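Local structure of N-hydroxyarylamine O-acetyltransferase (Bacillus cereus, 4DMO) at residues Ser130-Leu134 with Ser146-Tyr151; Leu74-Met78 with Ile124-Phe128; Thr223-His227 with Val237-Gly241; Phe10-Ile16 with Ala33-Pro39. The protein acts as an arylamine N-acetyltransferase, probably passing acetyl groups to arylamines and N-hydroxyarylamines by way of a non-canonical Cys-His-Glu catalytic triad. All blocks are in the same frame, centred on the assembly; numbering follows the deposited sequence.

Contact 1: residues Ser130-Leu134 with Ser146-Tyr151; sequences SYLPL and SATGDY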
loop_
_atom_site.group_PDB
_atom_site.type_symbol
_atom_site.label_atom_id
_atom_site.label_comp_id
_atom_site.label_asym_id
_atom_site.label_seq_id
_atom_site.Cartn_x
_atom_site.Cartn_y
_atom_site.Cartn_z
ATOM N N SER A 130 -4.083 5.752 0.448
ATOM C CA SER A 130 -4.711 5.859 1.757
ATOM C C SER A 130 -6.016 5.037 1.839
ATOM O O SER A 130 -6.699 5.023 2.858
ATOM C CB SER A 130 -5.017 7.330 2.034
ATOM O OG SER A 130 -5.960 7.811 1.091
ATOM N N TYR A 131 -6.338 4.307 0.785
ATOM C CA TYR A 131 -7.549 3.505 0.764
ATOM C C TYR A 131 -7.310 2.146 1.393
ATOM O O TYR A 131 -7.391 1.115 0.738
ATOM C CB TYR A 131 -8.046 3.380 -0.674
ATOM C CG TYR A 131 -8.502 4.729 -1.204
ATOM C CD1 TYR A 131 -9.518 5.407 -0.585
ATOM C CD2 TYR A 131 -7.905 5.321 -2.296
ATOM C CE1 TYR A 131 -9.947 6.633 -1.044
ATOM C CE2 TYR A 131 -8.316 6.550 -2.755
ATOM C CZ TYR A 131 -9.339 7.202 -2.122
ATOM O OH TYR A 131 -9.787 8.431 -2.566
ATOM N N LEU A 132 -7.015 2.149 2.688
ATOM C CA LEU A 132 -6.503 0.961 3.339
ATOM C C LEU A 132 -7.542 0.310 4.241
ATOM O O LEU A 132 -8.114 0.951 5.111
ATOM C CB LEU A 132 -5.244 1.318 4.147
ATOM C CG LEU A 132 -4.047 1.911 3.353
ATOM C CD1 LEU A 132 -2.896 2.352 4.292
ATOM C CD2 LEU A 132 -3.509 0.912 2.273
ATOM N N PRO A 133 -7.747 -0.996 4.066
ATOM C CA PRO A 133 -8.711 -1.705 4.912
ATOM C C PRO A 133 -8.246 -1.832 6.374
ATOM O O PRO A 133 -9.086 -2.056 7.234
ATOM C CB PRO A 133 -8.818 -3.088 4.247
ATOM C CG PRO A 133 -8.275 -2.921 2.866
ATOM C CD PRO A 133 -7.198 -1.865 3.008
ATOM N N LEU A 134 -6.943 -1.702 6.632
ATOM C CA LEU A 134 -6.360 -1.845 7.981
ATOM C C LEU A 134 -6.655 -3.201 8.621
ATOM O O LEU A 134 -6.529 -3.390 9.836
ATOM C CB LEU A 134 -6.824 -0.718 8.889
ATOM C CG LEU A 134 -6.505 0.629 8.248
ATOM C CD1 LEU A 134 -7.045 1.710 9.116
ATOM C CD2 LEU A 134 -5.034 0.820 8.052
ATOM N N SER A 146 -13.235 0.228 8.204
ATOM C CA SER A 146 -12.035 0.870 8.701
ATOM C C SER A 146 -12.277 2.362 8.697
ATOM O O SER A 146 -13.271 2.820 8.147
ATOM C CB SER A 146 -10.850 0.499 7.806
ATOM O OG SER A 146 -10.427 1.605 7.016
ATOM N N ALA A 147 -11.382 3.126 9.318
ATOM C CA ALA A 147 -11.487 4.585 9.285
ATOM C C ALA A 147 -11.298 5.181 7.877
ATOM O O ALA A 147 -11.589 6.377 7.648
ATOM C CB ALA A 147 -10.488 5.188 10.231
ATOM N N THR A 148 -10.768 4.396 6.931
ATOM C CA THR A 148 -10.602 4.940 5.574
ATOM C C THR A 148 -11.830 4.657 4.686
ATOM O O THR A 148 -11.967 5.236 3.615
ATOM C CB THR A 148 -9.344 4.400 4.882
ATOM O OG1 THR A 148 -9.518 3.014 4.550
ATOM C CG2 THR A 148 -8.135 4.572 5.792
ATOM N N GLY A 149 -12.728 3.785 5.137
ATOM C CA GLY A 149 -13.907 3.473 4.350
ATOM C C GLY A 149 -14.292 2.033 4.488
ATOM O O GLY A 149 -13.753 1.341 5.354
ATOM N N ASP A 150 -15.238 1.581 3.655
ATOM C CA ASP A 150 -15.690 0.179 3.692
ATOM C C ASP A 150 -15.088 -0.621 2.529
ATOM O O ASP A 150 -14.952 -0.075 1.444
ATOM C CB ASP A 150 -17.221 0.112 3.600
ATOM C CG ASP A 150 -17.915 0.463 4.909
ATOM O OD1 ASP A 150 -17.489 1.430 5.578
ATOM O OD2 ASP A 150 -18.883 -0.256 5.266
ATOM N N TYR A 151 -14.760 -1.901 2.747
ATOM C CA TYR A 151 -14.092 -2.709 1.725
ATOM C C TYR A 151 -14.628 -4.116 1.668
ATOM O O TYR A 151 -14.908 -4.702 2.700
ATOM C CB TYR A 151 -12.578 -2.786 1.998
ATOM C CG TYR A 151 -11.919 -1.444 1.991
ATOM C CD1 TYR A 151 -11.930 -0.636 3.123
ATOM C CD2 TYR A 151 -11.324 -0.951 0.838
ATOM C CE1 TYR A 151 -11.323 0.615 3.113
ATOM C CE2 TYR A 151 -10.731 0.310 0.816
ATOM C CZ TYR A 151 -10.728 1.075 1.969
ATOM O OH TYR A 151 -10.152 2.321 1.957
#

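Contact 2: residues Leu74-Met78 with Ile124-Phe128; sequences LNPTM and IEVGF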
loop_
_atom_site.group_PDB
_atom_site.type_symbol
_atom_site.label_atom_id
_atom_site.label_comp_id
_atom_site.label_asym_id
_atom_site.label_seq_id
_atom_site.Cartn_x
_atom_site.Cartn_y
_atom_site.Cartn_z
ATOM N N LEU A 74 5.128 -1.659 -1.153
ATOM C CA LEU A 74 4.560 -1.878 0.201
ATOM C C LEU A 74 3.963 -3.269 0.317
ATOM O O LEU A 74 4.157 -3.942 1.319
ATOM C CB LEU A 74 3.503 -0.830 0.577
ATOM C CG LEU A 74 3.975 0.637 0.563
ATOM C CD1 LEU A 74 2.925 1.657 1.038
ATOM C CD2 LEU A 74 5.211 0.778 1.388
ATOM N N ASN A 75 3.245 -3.731 -0.701
ATOM C CA ASN A 75 2.629 -5.040 -0.583
ATOM C C ASN A 75 3.624 -6.205 -0.626
ATOM O O ASN A 75 3.492 -7.159 0.157
ATOM C CB ASN A 75 1.483 -5.200 -1.586
ATOM C CG ASN A 75 0.265 -4.465 -1.145
ATOM O OD1 ASN A 75 -0.033 -4.417 0.037
ATOM N ND2 ASN A 75 -0.425 -3.831 -2.083
ATOM N N PRO A 76 4.650 -6.123 -1.491
ATOM C CA PRO A 76 5.685 -7.162 -1.378
ATOM C C PRO A 76 6.444 -7.092 -0.054
ATOM O O PRO A 76 6.806 -8.133 0.483
ATOM C CB PRO A 76 6.604 -6.865 -2.550
ATOM C CG PRO A 76 5.674 -6.233 -3.574
ATOM C CD PRO A 76 4.773 -5.360 -2.739
ATOM N N THR A 77 6.649 -5.899 0.488
ATOM C CA THR A 77 7.260 -5.792 1.811
ATOM C C THR A 77 6.482 -6.610 2.835
ATOM O O THR A 77 7.070 -7.318 3.633
ATOM C CB THR A 77 7.328 -4.323 2.313
ATOM O OG1 THR A 77 8.140 -3.563 1.436
ATOM C CG2 THR A 77 7.925 -4.234 3.710
ATOM N N MET A 78 5.154 -6.463 2.834
ATOM C CA MET A 78 4.299 -7.135 3.805
ATOM C C MET A 78 4.295 -8.634 3.490
ATOM O O MET A 78 4.471 -9.481 4.356
ATOM C CB MET A 78 2.890 -6.542 3.769
ATOM C CG MET A 78 1.836 -7.324 4.561
ATOM S SD MET A 78 2.138 -7.414 6.345
ATOM C CE MET A 78 1.633 -5.787 6.852
ATOM N N ILE A 124 -4.595 -9.233 1.594
ATOM C CA ILE A 124 -3.825 -8.337 2.452
ATOM C C ILE A 124 -3.396 -7.069 1.677
ATOM O O ILE A 124 -2.526 -7.118 0.800
ATOM C CB ILE A 124 -2.588 -9.073 3.009
ATOM C CG1 ILE A 124 -3.023 -10.417 3.625
ATOM C CG2 ILE A 124 -1.824 -8.183 3.991
ATOM C CD1 ILE A 124 -4.139 -10.314 4.712
ATOM N N GLU A 125 -4.017 -5.944 2.010
ATOM C CA GLU A 125 -3.821 -4.714 1.250
ATOM C C GLU A 125 -3.302 -3.594 2.128
ATOM O O GLU A 125 -4.036 -3.009 2.934
ATOM C CB GLU A 125 -5.121 -4.277 0.554
ATOM C CG GLU A 125 -4.993 -3.029 -0.289
ATOM C CD GLU A 125 -3.911 -3.162 -1.348
ATOM O OE1 GLU A 125 -4.116 -3.939 -2.314
ATOM O OE2 GLU A 125 -2.873 -2.462 -1.224
ATOM N N VAL A 126 -2.022 -3.270 1.920
ATOM C CA VAL A 126 -1.360 -2.209 2.672
ATOM C C VAL A 126 -0.754 -1.110 1.770
ATOM O O VAL A 126 -0.103 -0.179 2.274
ATOM C CB VAL A 126 -0.272 -2.799 3.590
ATOM C CG1 VAL A 126 -0.919 -3.781 4.539
ATOM C CG2 VAL A 126 0.807 -3.476 2.763
ATOM N N GLY A 127 -1.036 -1.173 0.460
ATOM C CA GLY A 127 -0.373 -0.302 -0.490
ATOM C C GLY A 127 -1.213 0.546 -1.411
ATOM O O GLY A 127 -0.676 1.222 -2.297
ATOM N N PHE A 128 -2.514 0.539 -1.199
ATOM C CA PHE A 128 -3.454 1.195 -2.114
ATOM C C PHE A 128 -3.654 2.632 -1.691
ATOM O O PHE A 128 -4.773 3.042 -1.368
ATOM C CB PHE A 128 -4.821 0.474 -2.079
ATOM C CG PHE A 128 -5.770 0.860 -3.188
ATOM C CD1 PHE A 128 -7.133 0.871 -2.970
ATOM C CD2 PHE A 128 -5.305 1.181 -4.450
ATOM C CE1 PHE A 128 -8.030 1.209 -3.994
ATOM C CE2 PHE A 128 -6.185 1.515 -5.464
ATOM C CZ PHE A 128 -7.557 1.518 -5.230
HETATM O O HOH W 1 0.209 -6.934 1.385
#

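Contact 3: residues Thr223-His227 with Val237-Gly241; sequences TEDGH and VAKNG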
loop_
_atom_site.group_PDB
_atom_site.type_symbol
_atom_site.label_atom_id
_atom_site.label_comp_id
_atom_site.label_asym_id
_atom_site.label_seq_id
_atom_site.Cartn_x
_atom_site.Cartn_y
_atom_site.Cartn_z
ATOM N N THR A 223 -2.843 8.869 9.782
ATOM C CA THR A 223 -2.404 9.366 11.056
ATOM C C THR A 223 -3.377 8.881 12.111
ATOM O O THR A 223 -4.345 8.196 11.798
ATOM C CB THR A 223 -2.369 10.901 11.049
ATOM O OG1 THR A 223 -3.688 11.396 10.800
ATOM C CG2 THR A 223 -1.421 11.436 9.954
ATOM N N GLU A 224 -3.087 9.231 13.358
ATOM C CA GLU A 224 -3.952 8.935 14.512
ATOM C C GLU A 224 -5.416 9.275 14.264
ATOM O O GLU A 224 -6.339 8.547 14.642
ATOM C CB GLU A 224 -3.512 9.805 15.703
ATOM C CG GLU A 224 -2.793 9.097 16.851
ATOM C CD GLU A 224 -2.585 10.006 18.090
ATOM O OE1 GLU A 224 -1.827 9.566 18.985
ATOM O OE2 GLU A 224 -3.160 11.142 18.175
ATOM N N ASP A 225 -5.626 10.451 13.703
ATOM C CA ASP A 225 -6.957 11.027 13.685
ATOM C C ASP A 225 -7.402 11.358 12.279
ATOM O O ASP A 225 -8.331 12.145 12.100
ATOM C CB ASP A 225 -7.006 12.290 14.556
ATOM C CG ASP A 225 -5.804 13.207 14.340
ATOM O OD1 ASP A 225 -5.404 13.898 15.300
ATOM O OD2 ASP A 225 -5.257 13.257 13.212
ATOM N N GLY A 226 -6.749 10.754 11.288
ATOM C CA GLY A 226 -7.127 10.957 9.894
ATOM C C GLY A 226 -6.046 10.568 8.889
ATOM O O GLY A 226 -5.729 9.383 8.740
ATOM N N HIS A 227 -5.513 11.564 8.179
ATOM C CA HIS A 227 -4.426 11.355 7.224
ATOM C C HIS A 227 -3.767 12.688 6.827
ATOM O O HIS A 227 -4.244 13.780 7.167
ATOM C CB HIS A 227 -4.942 10.636 6.002
ATOM C CG HIS A 227 -5.699 11.528 5.083
ATOM N ND1 HIS A 227 -5.087 12.243 4.071
ATOM C CD2 HIS A 227 -7.007 11.848 5.036
ATOM C CE1 HIS A 227 -5.995 12.956 3.440
ATOM N NE2 HIS A 227 -7.166 12.755 4.024
ATOM N N VAL A 237 -3.990 18.158 5.455
ATOM C CA VAL A 237 -4.149 17.392 6.678
ATOM C C VAL A 237 -5.633 17.244 7.027
ATOM O O VAL A 237 -6.313 18.234 7.274
ATOM C CB VAL A 237 -3.466 18.069 7.864
ATOM C CG1 VAL A 237 -3.705 17.270 9.100
ATOM C CG2 VAL A 237 -1.976 18.209 7.622
ATOM N N ALA A 238 -6.124 16.008 7.066
ATOM C CA ALA A 238 -7.482 15.744 7.500
ATOM C C ALA A 238 -7.500 15.111 8.900
ATOM O O ALA A 238 -6.814 14.119 9.169
ATOM C CB ALA A 238 -8.181 14.839 6.532
ATOM N N LYS A 239 -8.284 15.717 9.785
ATOM C CA LYS A 239 -8.656 15.119 11.063
ATOM C C LYS A 239 -10.133 14.783 10.944
ATOM O O LYS A 239 -10.666 14.742 9.832
ATOM C CB LYS A 239 -8.420 16.095 12.203
ATOM C CG LYS A 239 -7.059 16.780 12.128
ATOM C CD LYS A 239 -6.882 17.807 13.249
ATOM C CE LYS A 239 -6.553 17.127 14.567
ATOM N NZ LYS A 239 -5.124 16.655 14.605
ATOM N N ASN A 240 -10.787 14.507 12.069
ATOM C CA ASN A 240 -12.229 14.250 12.068
ATOM C C ASN A 240 -13.064 15.533 12.044
ATOM O O ASN A 240 -13.005 16.365 12.955
ATOM C CB ASN A 240 -12.645 13.404 13.273
ATOM C CG ASN A 240 -14.137 13.109 13.280
ATOM O OD1 ASN A 240 -14.593 12.243 12.548
ATOM N ND2 ASN A 240 -14.904 13.834 14.111
ATOM N N GLY A 241 -13.858 15.668 10.997
ATOM C CA GLY A 241 -14.654 16.861 10.793
ATOM C C GLY A 241 -13.820 18.117 10.580
ATOM O O GLY A 241 -14.289 19.212 10.852
HETATM O O HOH W 2 -4.458 13.946 10.890
#

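Contact 4: residues Phe10-Ile16 with Ala33-Pro39; sequences FFARLHI and AMAQTVP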
loop_
_atom_site.group_PDB
_atom_site.type_symbol
_atom_site.label_atom_id
_atom_site.label_comp_id
_atom_site.label_asym_id
_atom_site.label_seq_id
_atom_site.Cartn_x
_atom_site.Cartn_y
_atom_site.Cartn_z
ATOM N N PHE A 10 11.292 -5.138 10.613
ATOM C CA PHE A 10 9.895 -4.845 10.375
ATOM C C PHE A 10 9.183 -4.446 11.664
ATOM O O PHE A 10 8.523 -3.423 11.702
ATOM C CB PHE A 10 9.222 -6.048 9.707
ATOM C CG PHE A 10 7.861 -5.753 9.142
ATOM C CD1 PHE A 10 7.701 -5.390 7.814
ATOM C CD2 PHE A 10 6.736 -5.861 9.933
ATOM C CE1 PHE A 10 6.443 -5.125 7.296
ATOM C CE2 PHE A 10 5.479 -5.591 9.417
ATOM C CZ PHE A 10 5.342 -5.207 8.097
ATOM N N PHE A 11 9.298 -5.243 12.721
ATOM C CA PHE A 11 8.686 -4.855 13.991
ATOM C C PHE A 11 9.247 -3.480 14.418
ATOM O O PHE A 11 8.511 -2.594 14.871
ATOM C CB PHE A 11 8.968 -5.888 15.089
ATOM C CG PHE A 11 8.278 -7.225 14.889
ATOM C CD1 PHE A 11 9.021 -8.378 14.710
ATOM C CD2 PHE A 11 6.899 -7.330 14.896
ATOM C CE1 PHE A 11 8.397 -9.617 14.543
ATOM C CE2 PHE A 11 6.287 -8.554 14.728
ATOM C CZ PHE A 11 7.044 -9.696 14.542
ATOM N N ALA A 12 10.553 -3.304 14.256
ATOM C CA ALA A 12 11.200 -2.051 14.624
ATOM C C ALA A 12 10.600 -0.869 13.847
ATOM O O ALA A 12 10.265 0.176 14.422
ATOM C CB ALA A 12 12.733 -2.153 14.368
ATOM N N ARG A 13 10.478 -1.040 12.534
ATOM C CA ARG A 13 9.891 -0.015 11.678
ATOM C C ARG A 13 8.478 0.348 12.155
ATOM O O ARG A 13 8.117 1.533 12.236
ATOM C CB ARG A 13 9.893 -0.487 10.218
ATOM C CG ARG A 13 9.397 0.555 9.237
ATOM C CD ARG A 13 10.373 1.738 9.126
ATOM N NE ARG A 13 10.051 2.537 7.962
ATOM C CZ ARG A 13 9.279 3.615 7.941
ATOM N NH1 ARG A 13 9.050 4.229 6.778
ATOM N NH2 ARG A 13 8.725 4.082 9.042
ATOM N N LEU A 14 7.686 -0.658 12.505
ATOM C CA LEU A 14 6.296 -0.413 12.901
ATOM C C LEU A 14 6.136 0.040 14.334
ATOM O O LEU A 14 5.034 0.429 14.745
ATOM C CB LEU A 14 5.434 -1.665 12.674
ATOM C CG LEU A 14 4.734 -1.774 11.312
ATOM C CD1 LEU A 14 5.719 -1.557 10.174
ATOM C CD2 LEU A 14 4.048 -3.127 11.168
ATOM N N HIS A 15 7.226 -0.000 15.098
ATOM C CA HIS A 15 7.173 0.336 16.533
ATOM C C HIS A 15 6.196 -0.525 17.315
ATOM O O HIS A 15 5.453 -0.025 18.172
ATOM C CB HIS A 15 6.797 1.800 16.743
ATOM C CG HIS A 15 7.702 2.756 16.037
ATOM N ND1 HIS A 15 9.076 2.640 16.067
ATOM C CD2 HIS A 15 7.435 3.842 15.274
ATOM C CE1 HIS A 15 9.613 3.617 15.358
ATOM N NE2 HIS A 15 8.638 4.364 14.876
ATOM N N ILE A 16 6.200 -1.817 17.021
ATOM C CA ILE A 16 5.389 -2.783 17.764
ATOM C C ILE A 16 6.276 -3.892 18.356
ATOM O O ILE A 16 7.428 -4.084 17.948
ATOM C CB ILE A 16 4.335 -3.450 16.869
ATOM C CG1 ILE A 16 5.028 -4.286 15.796
ATOM C CG2 ILE A 16 3.425 -2.394 16.283
ATOM C CD1 ILE A 16 4.082 -4.924 14.810
ATOM N N ALA A 33 -0.519 -0.529 12.275
ATOM C CA ALA A 33 0.792 0.013 12.586
ATOM C C ALA A 33 1.557 0.360 11.300
ATOM O O ALA A 33 2.198 1.403 11.230
ATOM C CB ALA A 33 1.601 -0.975 13.451
ATOM N N MET A 34 1.503 -0.505 10.292
ATOM C CA MET A 34 2.174 -0.200 9.035
ATOM C C MET A 34 1.615 1.077 8.434
ATOM O O MET A 34 2.381 1.872 7.921
ATOM C CB MET A 34 2.077 -1.329 8.030
ATOM C CG MET A 34 2.893 -1.039 6.792
ATOM S SD MET A 34 3.130 -2.477 5.786
ATOM C CE MET A 34 3.954 -1.818 4.360
ATOM N N ALA A 35 0.302 1.304 8.526
ATOM C CA ALA A 35 -0.272 2.503 7.925
ATOM C C ALA A 35 0.157 3.723 8.666
ATOM O O ALA A 35 0.248 4.783 8.070
ATOM C CB ALA A 35 -1.767 2.447 7.911
ATOM N N GLN A 36 0.372 3.592 9.982
ATOM C CA GLN A 36 0.759 4.748 10.796
ATOM C C GLN A 36 2.223 5.148 10.568
ATOM O O GLN A 36 2.603 6.307 10.770
ATOM C CB GLN A 36 0.463 4.486 12.291
ATOM C CG GLN A 36 -1.046 4.366 12.629
ATOM C CD GLN A 36 -1.867 5.620 12.227
ATOM O OE1 GLN A 36 -1.513 6.744 12.540
ATOM N NE2 GLN A 36 -2.986 5.396 11.566
ATOM N N THR A 37 3.036 4.205 10.094
ATOM C CA THR A 37 4.478 4.424 10.042
ATOM C C THR A 37 5.088 4.482 8.640
ATOM O O THR A 37 6.024 5.220 8.430
ATOM C CB THR A 37 5.273 3.355 10.913
ATOM O OG1 THR A 37 4.965 2.010 10.494
ATOM C CG2 THR A 37 5.007 3.527 12.430
ATOM N N VAL A 38 4.574 3.693 7.706
ATOM C CA VAL A 38 5.109 3.643 6.365
ATOM C C VAL A 38 4.201 4.361 5.412
ATOM O O VAL A 38 3.073 3.949 5.180
ATOM C CB VAL A 38 5.262 2.214 5.862
ATOM C CG1 VAL A 38 6.041 2.206 4.577
ATOM C CG2 VAL A 38 5.950 1.358 6.912
ATOM N N PRO A 39 4.682 5.472 4.867
ATOM C CA PRO A 39 3.844 6.234 3.956
ATOM C C PRO A 39 3.833 5.695 2.526
ATOM O O PRO A 39 4.744 4.989 2.067
ATOM C CB PRO A 39 4.473 7.617 3.997
ATOM C CG PRO A 39 5.869 7.377 4.310
ATOM C CD PRO A 39 5.941 6.155 5.158
#

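Contact 1: residues Ser130-Leu134 with Ser146-Tyr151
Two hydroxyl groups from a hairpin turn converge on the carbonyl oxygen of L132. S146 OG donates to L132 O over 3.1 Å and lies in the carbonyl plane, whereas T148 OG1, only 2.6 Å from L132 O, approaches from 47° above it. The turn, a type I turn from S146 to G149 that connects strands 144-146 and 149-158, is stiffened by an ST turn in which T148 N gives a 2.8 Å bond to S146 OG. With chi1 near 71°, T148 directs OG1 at L132 while CG2 packs against S130 O. Behind it, Y151 OH donates to T148 OG1 at 2.8 Å, and P133 covers the tyrosine, its CG sitting 4.0 Å above one ring face and offset toward the rim. This side is dense: Y151 OH also lies against the backbone of Y131. By contrast, the exposed Y131 ring extends toward solvent and meets Y151 OH near its edge. Y151 OH donates to T148 OG1, which in turn donates to L132 O, so these two hydroxyls form a chain of hydrogen bonds ending at one carbonyl oxygen; the second donor there, S146 OG, is likewise engaged further, by T148 N.

Contact 2: residues Leu74-Met78 with Ile124-Phe128
N75 OD1 is gripped by two donors, the backbone N of V126 and a bridging water. V126 N reaches N75 OD1 over 3.0 Å along a lone pair, in the carbonyl plane and nearly straight at 163°, while the water also donates to I124 O. The other end of the same amide is engaged too: N75 ND2 gives E125 OE2 a 2.9 Å bond lying in the amide plane, and a second bond from ND2 goes to I111 O. These partners hold the amide against rotation. Amide and carboxylate planes stand 72° apart, with OE2 met on its syn side but 35° out of the carboxylate plane; on its anti lone pair OE2 accepts G127 N at 2.8 Å. E125 OE1 bonds to H110 NE2, consistent with E125 being the glutamate of the enzyme's Cys-His-Glu triad, and N75, on helix 71-84, would then act as a second-shell residue positioning it. Beside the polar cluster runs an apolar seam. M78, bent at chi2 and chi3, lays CG 3.8 Å from I124 CG2 and CB against V126 CG2. L74 CB packs 4.1 Å from G127 CA. M34 of helix 27-37 closes over L74, M78 and V126.

Contact 3: residues Thr223-His227 with Val237-Gly241
T223 reaches across to A238 through a water, which accepts from T223 OG1 at 2.7 Å and donates to A238 O at 2.9 Å. The same water donates to D225 OD2, tying the turn between strands 218-223 and 226-231 to the neighbouring strand. D225 supplies the acid of a salt bridge: its OD1 lies 2.9 Å from K239 NZ, the ammonium arriving from 46° above the carboxylate plane; bends at chi3 and chi4 (78° and 76°) fold the lysine back to meet it. At G226 the strands come very close, and G226 CA lies 3.3 Å from A238 O in a weak contact through its hydrogen. H227 pairs with A238 as an antiparallel hydrogen-bonded pair of the hairpin 226-231/234-239, which lies within a five-stranded sheet. H227 N donates to A238 O over 3.0 Å and A238 N to H227 O over 2.9 Å. On the same face of the sheet the imidazole lies obliquely beside the alanine, with H227 NE2 3.4 Å from A238 CB. Main-chain bonds therefore set the strand register, while the D225-K239 salt bridge lies at the protein surface, where solvent would probably screen its charges.

Contact 4: residues Phe10-Ile16 with Ala33-Pro39
L14 wedges into a shallow hollow on helix 27-37, at a packing of two helices from the N-terminal helical region of the arylamine N-acetyltransferase fold. The segments 10-14 and 33-37 cross at 62° with their axes 9.7 Å apart. The bump is the branched end of L14: CG rests 3.6 Å from M34 N, CD2 faces M34 CB, and CD1 slips toward T37 OG1. In return the small side chain of A33 enters the notch between L14 and I16, its CB 3.7 Å from I16 CG2. The chain can bring I16 back to this notch because the helix ends in a Schellman motif at H15, whose positive phi reverses the backbone. H15 lies beside T37, its CD2 3.8 Å from T37 CG2. Further back along helix 5-14, F10 meets M34, whose chain is extended beyond CG, in an oblique Met-aromatic contact, M34 SD lying 5.4 Å from the F10 ring centroid; F10 is also stacked on F81. R13 spans the end of helix 27-37: V38 CG2 sits over the centre of one guanidinium face, NE bonds to I62 O and NH1 to R67 O, and R13 NH2 donates to T37 O at 3.0 Å, a bent bond (133°) that comes from above the carbonyl plane. T37 turns its hydroxyl inward to its own helix, and T37 OG1 donates to A33 O over 2.9 Å.

Contacts 2 and 4 are buried, contact 1 is partly buried, and contact 3 lies at the surface, its centre about 18 Å from the centre of the chain. Contacts 1 and 2 share the loop between strands 120-124 and 137-138 and touch through L132 and P133. Helix 27-37 connects to every other contact: M34 packs on L74, M78 and V126, A35 on L132 and L134, and Q36 reaches T223 by a weak bond. The chemistry follows place in the fold: apolar interlocking dominates between the helices of contact 4, contact 2 combines buried polar bonds around the probable triad glutamate with apolar packing, contact 1 relies on hydroxyl groups, and contact 3 on strand pairing with water and a salt bridge.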